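Local coordinates for protein autolysin E (Staphylococcus aureus, PDB 4PI8) that probably hydrolyses glycosidic bonds of the NAG-NAM glycan strands of bacterial peptidoglycan, as a glycosidase of the lysozyme clan, at residues N97-V102 with D209-Q214; L73-G76 with E81-G84; H104-T109 with A205-K210; I23-E28 with M182-E187; K77-N82 with E115-I120. The protein carries 1 engineered substitution. All coordinates share one frame; numbering follows the deposited sequence. Where two conformers were deposited one is given.

Interaction 1: N97-V102 with D209-Q214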
# COMPACT_ATOMS: atom_id res chain seq x y z
N ASN A 97 8.38 -7.29 2.48
CA ASN A 97 8.08 -8.32 1.44
C ASN A 97 8.11 -7.72 0.03
O ASN A 97 7.32 -6.80 -0.22
CB ASN A 97 6.76 -8.96 1.81
CG ASN A 97 6.29 -10.03 0.86
OD1 ASN A 97 6.30 -9.84 -0.37
ND2 ASN A 97 5.70 -11.07 1.38
N VAL A 98 8.98 -8.19 -0.83
CA VAL A 98 9.16 -7.50 -2.11
C VAL A 98 7.98 -7.75 -3.05
O VAL A 98 7.71 -6.90 -3.93
CB VAL A 98 10.50 -7.88 -2.82
CG1 VAL A 98 10.47 -9.30 -3.40
CG2 VAL A 98 10.90 -6.85 -3.84
N ILE A 99 7.31 -8.88 -2.91
CA ILE A 99 6.12 -9.11 -3.74
C ILE A 99 5.01 -8.12 -3.36
O ILE A 99 4.30 -7.57 -4.22
CB ILE A 99 5.70 -10.55 -3.76
CG1 ILE A 99 6.69 -11.41 -4.56
CG2 ILE A 99 4.29 -10.70 -4.29
CD1 ILE A 99 6.48 -12.90 -4.46
N TYR A 100 4.82 -7.90 -2.05
CA TYR A 100 3.92 -6.88 -1.59
C TYR A 100 4.35 -5.54 -2.14
O TYR A 100 3.51 -4.79 -2.67
CB TYR A 100 3.90 -6.87 -0.04
CG TYR A 100 3.54 -5.51 0.48
CD1 TYR A 100 2.30 -4.95 0.25
CD2 TYR A 100 4.51 -4.71 1.09
CE1 TYR A 100 2.03 -3.66 0.61
CE2 TYR A 100 4.25 -3.42 1.49
CZ TYR A 100 3.03 -2.88 1.18
OH TYR A 100 2.80 -1.55 1.50
N LEU A 101 5.63 -5.20 -2.05
CA LEU A 101 6.08 -3.88 -2.43
C LEU A 101 5.82 -3.61 -3.92
O LEU A 101 5.30 -2.53 -4.30
CB LEU A 101 7.56 -3.69 -2.13
CG LEU A 101 8.08 -2.28 -2.01
CD1 LEU A 101 7.41 -1.48 -0.92
CD2 LEU A 101 9.58 -2.38 -1.81
N VAL A 102 6.14 -4.57 -4.77
CA VAL A 102 5.88 -4.48 -6.19
C VAL A 102 4.41 -4.34 -6.41
O VAL A 102 3.96 -3.52 -7.23
CB VAL A 102 6.45 -5.71 -6.94
CG1 VAL A 102 5.86 -5.79 -8.34
CG2 VAL A 102 8.01 -5.63 -6.96
N ASP A 209 -1.19 -12.58 -4.85
CA ASP A 209 -1.49 -14.01 -4.97
C ASP A 209 -1.01 -14.52 -6.35
O ASP A 209 -0.46 -15.63 -6.41
CB ASP A 209 -2.98 -14.25 -4.79
CG ASP A 209 -3.28 -15.62 -4.20
OD1 ASP A 209 -2.41 -16.29 -3.61
OD2 ASP A 209 -4.46 -15.97 -4.29
N LYS A 210 -1.26 -13.75 -7.39
CA LYS A 210 -0.80 -14.16 -8.71
C LYS A 210 0.73 -14.37 -8.70
O LYS A 210 1.26 -15.34 -9.24
CB LYS A 210 -1.25 -13.15 -9.74
CG LYS A 210 -1.27 -13.59 -11.18
CD LYS A 210 -1.86 -12.48 -12.05
CE LYS A 210 -3.33 -12.68 -12.27
NZ LYS A 210 -3.82 -11.75 -13.31
N SER A 211 1.47 -13.43 -8.09
CA SER A 211 2.92 -13.53 -8.11
C SER A 211 3.40 -14.70 -7.24
O SER A 211 4.37 -15.40 -7.60
CB SER A 211 3.51 -12.22 -7.61
OG SER A 211 3.18 -11.17 -8.44
N TYR A 212 2.75 -14.95 -6.11
CA TYR A 212 3.09 -16.10 -5.27
C TYR A 212 2.94 -17.40 -6.10
O TYR A 212 3.79 -18.28 -6.00
CB TYR A 212 2.22 -16.22 -3.98
CG TYR A 212 2.80 -15.48 -2.80
CD1 TYR A 212 3.04 -14.13 -2.84
CD2 TYR A 212 3.12 -16.16 -1.65
CE1 TYR A 212 3.65 -13.51 -1.75
CE2 TYR A 212 3.72 -15.52 -0.56
CZ TYR A 212 3.97 -14.18 -0.66
OH TYR A 212 4.58 -13.57 0.43
N LYS A 213 1.81 -17.51 -6.81
CA LYS A 213 1.55 -18.76 -7.54
C LYS A 213 2.43 -18.84 -8.78
O LYS A 213 2.75 -20.00 -9.23
CB LYS A 213 0.08 -18.89 -7.85
CG LYS A 213 -0.75 -19.10 -6.61
CD LYS A 213 -2.25 -19.18 -6.80
CE LYS A 213 -2.94 -19.31 -5.46
NZ LYS A 213 -4.39 -19.51 -5.51
N GLN A 214 2.89 -17.75 -9.34
CA GLN A 214 3.77 -17.75 -10.48
C GLN A 214 5.12 -18.31 -10.08
O GLN A 214 5.75 -19.04 -10.87
CB GLN A 214 3.94 -16.34 -11.08
CG GLN A 214 4.90 -16.25 -12.25
CD GLN A 214 4.89 -14.96 -12.96
OE1 GLN A 214 4.03 -14.15 -12.75
NE2 GLN A 214 5.81 -14.79 -13.84
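A side-chain N-cap at the start of helix 98-108 meets the tyrosine of a second helix, 200-215, where Asn97 faces Tyr212. The amide of Asn97 works at both ends. Its ND2 donates to Tyr212 OH over 2.9 Å, with an N-H...O angle of 151°; the hydroxyl lies in the amide plane, and the amide and the phenol ring are nearly coplanar, 26° apart. The two groups approach from opposite directions, with ND2 near the ring plane at its edge. At the other end OD1 caps the helix: Tyr100 N reaches it at 3.0 Å and almost straight, from above the carbonyl plane, while Ile99 N gives a weak, bent bond to the same oxygen. With CG anti to the backbone N (chi1 180°), the amide of Asn97 can fold back over the first turn and still offer ND2 to the neighbouring helix. The cap and the tyrosine bond together fix which way round the amide lies.

Ile99 packs beside this bond. Its CG2 touches Ser211 CB at 3.7 Å and Tyr212 CE1 at 3.8 Å, the latter at the ring edge, and CD1 lies 4.0 Å from Tyr212 CD1. Ser211 OG turns back to bond Leu207 O in its own helix, leaving its CB as the apolar surface that Ile99 meets. Met57 and Val63 also pack on Tyr212. All four touching residues are buried, an arrangement characteristic of helix-helix packing in a predominantly helical core, here tied to an asparagine N-cap.

Interaction 2: L73-G76 with E81-G84; sequences LLKG and ENRG
Glu81 reaches back from the 81-84 loop to the end of helix 67-74 and takes the backbone N-H of Gly76, which has a positive phi as the chain leaves that helix. Its OE2 accepts from Gly76 N at 2.7 Å with an N-H...O angle of 162°, met on the anti side of the carboxylate and 23° out of its plane. The chain gets there by running extended: CG is anti to the backbone N (chi1 -179°) and CD continues the line. At its root, Glu81 CA makes a CH...O contact of 3.3 Å with Leu74 O. Lys75 crosses the carboxylate with its aliphatic part, Lys75 CD lying 3.7 Å from Glu81 OE2; its ammonium stays beyond salt-bridge range, an attraction of opposite charges at most.

Asn82, exposed, lies alongside Lys75 and points the same way; Asn82 OD1 is 4.1 Å from Lys75 NZ, too far for a hydrogen bond. Arg83, at the N-cap position of helix 84-94, turns its guanidinium away, bonding Ile79 O through NE and pairing with Asp157 through NH1, while Arg83 C lies 3.9 Å from Leu74 CD1. At Gly84, the first residue of that helix, Leu74 CD1 comes to 3.6 Å from Gly84 N, whose N-H bonds Asn71 OD1. Together this is a compact helix-loop-helix connection, its loop closed by a carboxylate-to-backbone bond.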
# COMPACT_ATOMS: atom_id res chain seq x y z
N LEU A 73 8.40 -9.84 -12.98
CA LEU A 73 7.15 -9.21 -12.57
C LEU A 73 7.00 -7.84 -13.12
O LEU A 73 5.90 -7.42 -13.32
CB LEU A 73 7.00 -9.17 -11.04
CG LEU A 73 6.79 -10.48 -10.31
CD1 LEU A 73 6.68 -10.17 -8.84
CD2 LEU A 73 5.51 -11.15 -10.81
N LEU A 74 8.07 -7.06 -13.24
CA LEU A 74 8.05 -5.71 -13.65
C LEU A 74 8.10 -5.49 -15.17
O LEU A 74 8.03 -4.36 -15.60
CB LEU A 74 9.18 -4.94 -12.98
CG LEU A 74 9.06 -4.86 -11.45
CD1 LEU A 74 10.31 -4.25 -10.89
CD2 LEU A 74 7.83 -4.09 -11.06
N LYS A 75 8.29 -6.55 -15.92
CA LYS A 75 8.32 -6.44 -17.40
C LYS A 75 6.98 -5.88 -17.90
O LYS A 75 5.89 -6.31 -17.49
CB LYS A 75 8.63 -7.78 -18.06
CG LYS A 75 9.14 -7.65 -19.49
CD LYS A 75 10.55 -7.05 -19.52
CE LYS A 75 11.08 -6.83 -20.92
NZ LYS A 75 12.52 -6.47 -20.76
N GLY A 76 7.07 -4.86 -18.75
CA GLY A 76 5.91 -4.19 -19.25
C GLY A 76 5.19 -3.33 -18.26
O GLY A 76 4.03 -2.89 -18.47
N GLU A 81 9.54 -0.90 -14.87
CA GLU A 81 10.23 -1.92 -15.58
C GLU A 81 11.74 -1.82 -15.35
O GLU A 81 12.33 -0.73 -15.35
CB GLU A 81 9.91 -1.84 -17.08
CG GLU A 81 10.60 -2.90 -17.93
CD GLU A 81 10.16 -2.82 -19.38
OE1 GLU A 81 10.63 -1.91 -20.07
OE2 GLU A 81 9.27 -3.58 -19.77
N ASN A 82 12.36 -2.98 -15.11
CA ASN A 82 13.78 -3.10 -14.95
C ASN A 82 14.28 -2.35 -13.73
O ASN A 82 15.45 -1.96 -13.67
CB ASN A 82 14.54 -2.73 -16.27
CG ASN A 82 14.60 -3.91 -17.25
OD1 ASN A 82 14.57 -3.74 -18.47
ND2 ASN A 82 14.54 -5.12 -16.71
N ARG A 83 13.44 -2.18 -12.69
CA ARG A 83 13.87 -1.59 -11.41
C ARG A 83 13.86 -2.65 -10.27
O ARG A 83 13.91 -2.29 -9.07
CB ARG A 83 13.06 -0.37 -10.98
CG ARG A 83 13.22 0.70 -12.11
CD ARG A 83 12.71 2.05 -11.65
NE ARG A 83 12.74 3.01 -12.76
CZ ARG A 83 13.78 3.77 -13.04
NH1 ARG A 83 14.87 3.72 -12.34
NH2 ARG A 83 13.73 4.52 -14.14
N GLY A 84 13.92 -3.93 -10.66
CA GLY A 84 13.90 -4.99 -9.65
C GLY A 84 15.07 -4.95 -8.68
O GLY A 84 14.89 -5.27 -7.50

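Interaction 3: H104-T109 with A205-K210. Engineered in segment 104-109: Ala108 (natural residue Glu).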
# COMPACT_ATOMS: atom_id res chain seq x y z
N HIS A 104 1.92 -3.34 -4.47
CA HIS A 104 1.46 -2.04 -4.02
C HIS A 104 1.82 -0.99 -5.06
O HIS A 104 0.96 -0.18 -5.46
CB HIS A 104 2.02 -1.77 -2.64
CG HIS A 104 1.50 -0.54 -1.98
ND1 HIS A 104 1.75 -0.26 -0.67
CD2 HIS A 104 0.77 0.50 -2.47
CE1 HIS A 104 1.17 0.87 -0.36
NE2 HIS A 104 0.57 1.36 -1.43
N ALA A 105 3.08 -0.94 -5.49
CA ALA A 105 3.49 0.07 -6.49
C ALA A 105 2.69 -0.09 -7.73
O ALA A 105 2.33 0.98 -8.34
CB ALA A 105 4.97 -0.06 -6.77
N LEU A 106 2.40 -1.29 -8.19
CA LEU A 106 1.63 -1.46 -9.43
C LEU A 106 0.22 -0.92 -9.26
O LEU A 106 -0.30 -0.25 -10.17
CB LEU A 106 1.61 -2.91 -9.84
CG LEU A 106 2.94 -3.49 -10.29
CD1 LEU A 106 2.88 -5.01 -10.48
CD2 LEU A 106 3.43 -2.78 -11.58
N VAL A 107 -0.45 -1.19 -8.16
CA VAL A 107 -1.79 -0.60 -7.89
C VAL A 107 -1.70 0.89 -7.85
O VAL A 107 -2.55 1.61 -8.49
CB VAL A 107 -2.37 -1.23 -6.60
CG1 VAL A 107 -3.61 -0.47 -6.05
CG2 VAL A 107 -2.64 -2.71 -6.86
N ALA A 108 -0.77 1.46 -7.14
CA ALA A 108 -0.68 2.90 -6.93
C ALA A 108 -0.25 3.68 -8.19
O ALA A 108 -0.47 4.89 -8.21
CB ALA A 108 0.26 3.22 -5.84
N THR A 109 0.37 3.05 -9.15
CA THR A 109 0.90 3.75 -10.32
C THR A 109 0.20 3.35 -11.60
O THR A 109 0.69 3.65 -12.71
CB THR A 109 2.42 3.45 -10.49
OG1 THR A 109 2.66 2.07 -10.75
CG2 THR A 109 3.19 3.97 -9.31
N ALA A 205 -3.72 -7.49 -2.81
CA ALA A 205 -3.71 -8.96 -2.50
C ALA A 205 -3.87 -9.81 -3.78
O ALA A 205 -3.23 -10.87 -3.88
CB ALA A 205 -4.81 -9.31 -1.49
N LYS A 206 -4.69 -9.35 -4.71
CA LYS A 206 -4.91 -10.13 -5.94
C LYS A 206 -3.61 -10.25 -6.71
O LYS A 206 -3.23 -11.33 -7.19
CB LYS A 206 -5.96 -9.46 -6.79
CG LYS A 206 -6.26 -10.28 -8.04
CD LYS A 206 -7.40 -9.72 -8.88
CE LYS A 206 -7.04 -8.40 -9.52
NZ LYS A 206 -5.93 -8.47 -10.51
N LEU A 207 -2.89 -9.17 -6.85
CA LEU A 207 -1.60 -9.21 -7.53
C LEU A 207 -0.60 -10.03 -6.77
O LEU A 207 0.19 -10.78 -7.36
CB LEU A 207 -1.04 -7.81 -7.78
CG LEU A 207 -1.88 -6.89 -8.66
CD1 LEU A 207 -1.10 -5.62 -8.92
CD2 LEU A 207 -2.27 -7.57 -9.98
N MET A 208 -0.58 -9.93 -5.44
CA MET A 208 0.32 -10.71 -4.67
C MET A 208 0.08 -12.19 -4.87
O MET A 208 1.02 -12.95 -5.01
CB MET A 208 0.20 -10.43 -3.17
CG MET A 208 0.75 -9.06 -2.80
SD MET A 208 0.53 -8.66 -1.04
CE MET A 208 1.58 -9.85 -0.35
N ASP A 209 -1.19 -12.58 -4.85
CA ASP A 209 -1.49 -14.01 -4.97
C ASP A 209 -1.01 -14.52 -6.35
O ASP A 209 -0.46 -15.63 -6.41
CB ASP A 209 -2.98 -14.25 -4.79
CG ASP A 209 -3.28 -15.62 -4.20
OD1 ASP A 209 -2.41 -16.29 -3.61
OD2 ASP A 209 -4.46 -15.97 -4.29
N LYS A 210 -1.26 -13.75 -7.39
CA LYS A 210 -0.80 -14.16 -8.71
C LYS A 210 0.73 -14.37 -8.70
O LYS A 210 1.26 -15.34 -9.24
CB LYS A 210 -1.25 -13.15 -9.74
CG LYS A 210 -1.27 -13.59 -11.18
CD LYS A 210 -1.86 -12.48 -12.05
CE LYS A 210 -3.33 -12.68 -12.27
NZ LYS A 210 -3.82 -11.75 -13.31
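Leu207 CD1 rests against two neighbours on helix 98-108, Leu106 CB and Val107 CG2, 3.9 Å from each. A single methyl thus carries the whole touch between segments 104-109 and 205-210. Leu207 brings it there with CG anti to its carbonyl carbon (chi1 -61°), and the branch crosses that of Val107 at a slant. Val107 offers CG2, the methyl that stands beside its backbone N. The contact is purely apolar and modest in area, a light lean of one helix on the other.

One shell out, further residues of the same two helices seat these groups. Ser103 touches Leu207, and Lys203 and Ile204 touch Val107. Where helix 98-108 ends, Thr109 OG1 lies 2.7 Å from Ala105 O, to which it donates from above the carbonyl plane, and it also bonds Gly112 N, so one hydroxyl ties the last turn to the loop that follows. Ala108, next to Val107, is the engineered residue that replaces the catalytic glutamate, so this helix carries the catalytic position. The side chain of Val107 is about 11 Å from the bound N-acetylmuramic acid, so the contact is not itself part of the sugar-binding surface. It is apolar helix-helix packing between helices 98-108 and 200-215 in the helical body of a lysozyme-clan domain.

Interaction 4: I23-E28 with M182-E187; sequences IVQTKE and MRWNPE
Gln25, just before strand 26-29, reaches across to Arg183 and Trp184 at the end of helix 179-184, joining the small antiparallel hairpin of strands 26-29 and 32-35 to the helical body.

Hydrogen bonding carries most of the contact. Arg183 NH2 donates to Gln25 OE1 at 2.8 Å with an angle of 166°, nearly in line with the amide C=O, and OE1 lies only 7° out of the guanidinium plane. Arg183 NH1 adds a weak bond to Gln25 OE1 at 3.4 Å. Amide and guanidinium are almost coplanar, and OE1 sits at the edge of the cation between its two terminal nitrogens. Both chains are bent at chi2, that of Gln25 at -90°, which turns each flat end toward the other. Outside the pair, Gln25 NE2 bonds Gln18 OE1 and Arg183 NE bonds Asp197 O, so each group has a second polar partner.

Van der Waals packing comes second. Within its own segment, Trp184 CH2 lies 3.4 Å above the guanidinium plane of Arg183, offset toward the rim. Against Gln25 the indole comes obliquely, and it also packs on Ala44 and Met45 of helix 38-45.

The glycan pocket is close by. Val24, next to Gln25, touches the bound N-acetylmuramic acid, and the side chain of Gln25 itself is about 6 Å from the N-acetylglucosamine. The indole's nearest approach to the glutamine is Trp184 CZ3 to Gln25 OE1, at 3.9 Å.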
# COMPACT_ATOMS: atom_id res chain seq x y z
N ILE A 23 -15.17 10.97 7.65
CA ILE A 23 -14.09 9.99 7.32
C ILE A 23 -14.30 9.59 5.85
O ILE A 23 -15.38 9.12 5.51
CB ILE A 23 -14.13 8.82 8.25
CG1 ILE A 23 -13.78 9.28 9.69
CG2 ILE A 23 -13.19 7.71 7.77
CD1 ILE A 23 -14.20 8.30 10.75
N VAL A 24 -13.25 9.73 5.07
CA VAL A 24 -13.34 9.47 3.61
C VAL A 24 -13.19 7.97 3.34
O VAL A 24 -12.16 7.39 3.71
CB VAL A 24 -12.31 10.28 2.85
CG1 VAL A 24 -12.38 9.95 1.35
CG2 VAL A 24 -12.52 11.78 3.10
N GLN A 25 -14.21 7.37 2.76
CA GLN A 25 -14.22 5.96 2.41
C GLN A 25 -14.78 5.92 1.00
O GLN A 25 -15.88 6.40 0.80
CB GLN A 25 -15.11 5.12 3.30
CG GLN A 25 -14.85 5.35 4.82
CD GLN A 25 -13.82 4.45 5.44
OE1 GLN A 25 -12.96 3.89 4.76
NE2 GLN A 25 -13.83 4.32 6.75
N THR A 26 -14.01 5.41 0.03
CA THR A 26 -14.38 5.53 -1.38
C THR A 26 -14.47 4.16 -2.05
O THR A 26 -13.98 3.13 -1.55
CB THR A 26 -13.39 6.39 -2.12
OG1 THR A 26 -12.08 5.81 -2.04
CG2 THR A 26 -13.32 7.80 -1.57
N LYS A 27 -15.13 4.16 -3.22
CA LYS A 27 -15.33 2.95 -4.02
C LYS A 27 -15.30 3.34 -5.50
O LYS A 27 -15.70 4.45 -5.82
CB LYS A 27 -16.68 2.34 -3.64
CG LYS A 27 -17.31 1.32 -4.54
CD LYS A 27 -18.83 1.43 -4.47
CE LYS A 27 -19.50 0.75 -5.66
NZ LYS A 27 -18.94 -0.62 -5.90
N GLU A 28 -14.77 2.47 -6.35
CA GLU A 28 -14.76 2.71 -7.81
C GLU A 28 -16.09 2.28 -8.41
O GLU A 28 -16.53 1.13 -8.21
CB GLU A 28 -13.59 1.95 -8.45
CG GLU A 28 -13.00 2.60 -9.70
CD GLU A 28 -11.54 2.22 -9.90
OE1 GLU A 28 -11.15 1.10 -9.46
OE2 GLU A 28 -10.77 3.02 -10.48
N MET A 182 -3.26 -2.37 7.74
CA MET A 182 -2.88 -1.09 7.13
C MET A 182 -4.13 -0.32 6.72
O MET A 182 -4.15 0.93 6.80
CB MET A 182 -1.97 -1.33 5.92
CG MET A 182 -0.59 -1.83 6.30
SD MET A 182 0.46 -2.24 4.89
CE MET A 182 0.86 -0.59 4.30
N ARG A 183 -5.14 -1.03 6.21
CA ARG A 183 -6.32 -0.39 5.70
C ARG A 183 -7.35 0.01 6.78
O ARG A 183 -8.01 1.03 6.65
CB ARG A 183 -6.99 -1.27 4.64
CG ARG A 183 -8.27 -0.72 4.07
CD ARG A 183 -8.13 0.65 3.40
NE ARG A 183 -9.41 1.17 2.90
CZ ARG A 183 -10.29 1.82 3.65
NH1 ARG A 183 -10.12 1.95 4.95
NH2 ARG A 183 -11.39 2.30 3.07
N TRP A 184 -7.55 -0.87 7.77
CA TRP A 184 -8.66 -0.74 8.68
C TRP A 184 -8.21 -0.57 10.15
O TRP A 184 -9.07 -0.41 11.02
CB TRP A 184 -9.61 -1.95 8.56
CG TRP A 184 -10.21 -2.14 7.21
CD1 TRP A 184 -9.91 -3.12 6.33
CD2 TRP A 184 -11.24 -1.35 6.60
NE1 TRP A 184 -10.64 -2.94 5.20
CE2 TRP A 184 -11.48 -1.88 5.33
CE3 TRP A 184 -11.98 -0.22 7.01
CZ2 TRP A 184 -12.42 -1.34 4.47
CZ3 TRP A 184 -12.93 0.28 6.15
CH2 TRP A 184 -13.12 -0.28 4.88
N ASN A 185 -6.93 -0.57 10.41
CA ASN A 185 -6.36 -0.38 11.75
C ASN A 185 -7.26 -0.82 12.87
O ASN A 185 -7.70 -0.01 13.70
CB ASN A 185 -5.93 1.09 11.91
CG ASN A 185 -4.92 1.28 13.03
OD1 ASN A 185 -4.38 0.33 13.59
ND2 ASN A 185 -4.60 2.56 13.28
N PRO A 186 -7.57 -2.09 12.97
CA PRO A 186 -8.53 -2.56 13.97
C PRO A 186 -8.09 -2.27 15.40
O PRO A 186 -9.00 -2.18 16.30
CB PRO A 186 -8.65 -4.05 13.71
CG PRO A 186 -7.55 -4.40 12.80
CD PRO A 186 -7.18 -3.17 12.05
N GLU A 187 -6.83 -2.10 15.69
CA GLU A 187 -6.36 -1.75 17.04
C GLU A 187 -6.84 -0.37 17.39
O GLU A 187 -7.12 -0.09 18.59
CB GLU A 187 -4.86 -1.81 17.10
CG GLU A 187 -4.24 -1.69 18.49
CD GLU A 187 -2.74 -1.95 18.51
OE1 GLU A 187 -2.07 -2.21 17.48
OE2 GLU A 187 -2.18 -2.00 19.66

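Interaction 5: K77-N82 with E115-I120; sequences KGILEN and ELAKGI
Ile79 lays its two outer methyls over the short 3-10 turn at 116-118. Its CD1 meets the backbone, 3.6 Å from Ala117 O and 4.2 Å from Lys118 CA, while Ile79 CG2 faces the methyl of Ala117, 4.1 Å from Ala117 CB. The torsions explain this split: chi1 (-163°) puts CG1 anti to the backbone N, the extended second torsion carries CD1 on to Ala117 O, and CG2 is left between the backbone N and the carbonyl carbon, turned to Ala117. Lys118 CG stays 4.7 Å from Ile79 CD1.

Each side is a tight turn closed by its own backbone bonds, Leu80 N to Lys77 O on one and Lys118 N to Glu115 O on the other. Ser114 OG braces the second turn internally by bonding Ala117 N. A backbone hydrogen bond between Ile79 and Gly112 supplies the polar tie to the loop after helix 98-108. Between the two turns themselves there is van der Waals contact, methyl on methyl and a methyl on a carbonyl oxygen, which implies that the orientation of the partly exposed Ile79 against the 3-10 turn is set by shape.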
# COMPACT_ATOMS: atom_id res chain seq x y z
N LYS A 77 5.85 -2.93 -17.16
CA LYS A 77 5.25 -2.07 -16.15
C LYS A 77 5.80 -0.65 -16.13
O LYS A 77 6.06 -0.04 -15.09
CB LYS A 77 5.39 -2.73 -14.74
CG LYS A 77 4.85 -4.13 -14.68
CD LYS A 77 3.34 -4.23 -15.08
CE LYS A 77 2.94 -5.67 -14.86
NZ LYS A 77 1.51 -5.90 -15.27
N GLY A 78 5.96 -0.06 -17.34
CA GLY A 78 6.20 1.33 -17.41
C GLY A 78 7.47 1.81 -16.72
O GLY A 78 8.54 1.22 -16.92
N ILE A 79 7.33 2.84 -15.94
CA ILE A 79 8.44 3.40 -15.18
C ILE A 79 9.05 2.41 -14.18
O ILE A 79 10.16 2.61 -13.75
CB ILE A 79 8.04 4.71 -14.52
CG1 ILE A 79 9.23 5.52 -14.09
CG2 ILE A 79 7.06 4.51 -13.34
CD1 ILE A 79 8.89 6.97 -13.81
N LEU A 80 8.32 1.36 -13.84
CA LEU A 80 8.84 0.37 -12.89
C LEU A 80 9.64 -0.74 -13.55
O LEU A 80 10.36 -1.49 -12.88
CB LEU A 80 7.67 -0.21 -12.04
CG LEU A 80 6.90 0.81 -11.27
CD1 LEU A 80 5.71 0.10 -10.57
CD2 LEU A 80 7.72 1.67 -10.35
N GLU A 81 9.54 -0.90 -14.87
CA GLU A 81 10.23 -1.92 -15.58
C GLU A 81 11.74 -1.82 -15.35
O GLU A 81 12.33 -0.73 -15.35
CB GLU A 81 9.91 -1.84 -17.08
CG GLU A 81 10.60 -2.90 -17.93
CD GLU A 81 10.16 -2.82 -19.38
OE1 GLU A 81 10.63 -1.91 -20.07
OE2 GLU A 81 9.27 -3.58 -19.77
N ASN A 82 12.36 -2.98 -15.11
CA ASN A 82 13.78 -3.10 -14.95
C ASN A 82 14.28 -2.35 -13.73
O ASN A 82 15.45 -1.96 -13.67
CB ASN A 82 14.54 -2.73 -16.27
CG ASN A 82 14.60 -3.91 -17.25
OD1 ASN A 82 14.57 -3.74 -18.47
ND2 ASN A 82 14.54 -5.12 -16.71
N GLU A 115 0.12 8.76 -15.87
CA GLU A 115 0.88 9.98 -16.06
C GLU A 115 1.48 10.51 -14.76
O GLU A 115 2.63 10.93 -14.76
CB GLU A 115 0.04 11.06 -16.77
CG GLU A 115 0.93 12.06 -17.56
CD GLU A 115 1.89 11.41 -18.60
OE1 GLU A 115 2.90 12.07 -18.96
OE2 GLU A 115 1.66 10.25 -19.08
N LEU A 116 0.78 10.39 -13.63
CA LEU A 116 1.30 10.78 -12.35
C LEU A 116 2.55 9.98 -11.93
O LEU A 116 3.38 10.49 -11.21
CB LEU A 116 0.23 10.62 -11.26
CG LEU A 116 0.49 11.38 -9.99
CD1 LEU A 116 0.52 12.89 -10.24
CD2 LEU A 116 -0.60 11.01 -8.98
N ALA A 117 2.60 8.73 -12.35
CA ALA A 117 3.78 7.88 -12.00
C ALA A 117 5.07 8.53 -12.56
O ALA A 117 6.10 8.35 -12.02
CB ALA A 117 3.60 6.47 -12.55
N LYS A 118 4.97 9.37 -13.63
CA LYS A 118 6.12 10.10 -14.15
C LYS A 118 6.51 11.37 -13.42
O LYS A 118 7.45 12.06 -13.82
CB LYS A 118 5.94 10.34 -15.67
CG LYS A 118 5.66 9.07 -16.43
CD LYS A 118 5.75 9.17 -17.95
CE LYS A 118 5.16 7.94 -18.66
NZ LYS A 118 5.69 6.56 -18.38
N GLY A 119 5.83 11.67 -12.30
CA GLY A 119 6.35 12.62 -11.38
C GLY A 119 5.79 14.02 -11.59
O GLY A 119 5.00 14.23 -12.51
N ILE A 120 6.23 14.86 -10.68
CA ILE A 120 5.77 16.28 -10.63
C ILE A 120 6.96 17.18 -10.61
O ILE A 120 7.83 17.06 -9.80
CB ILE A 120 4.91 16.51 -9.39
CG1 ILE A 120 3.69 15.65 -9.46
CG2 ILE A 120 4.57 18.00 -9.23
CD1 ILE A 120 2.90 15.67 -8.17

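Interactions 1 and 3 lie on one helix pair, 98-108 with 200-215, their centres 8 Å apart, and share Asp209 and Lys210. Interaction 2 comes before both along the chain, joining the end of helix 67-74 to the start of 84-94; it touches interaction 1 through Leu73 and Leu74. Interaction 5 continues from the same loop, sharing Glu81 and Asn82, and packs on the end of helix 98-108 through Leu80 and Thr109. Interaction 4 stands on the far side of the chain's centre, 29 Å from interaction 2 between centres; along the chain interactions 2 and 5 are nested between its two segments. The core pair thus sits between peripheral loops and the hairpin beside the glycan pocket.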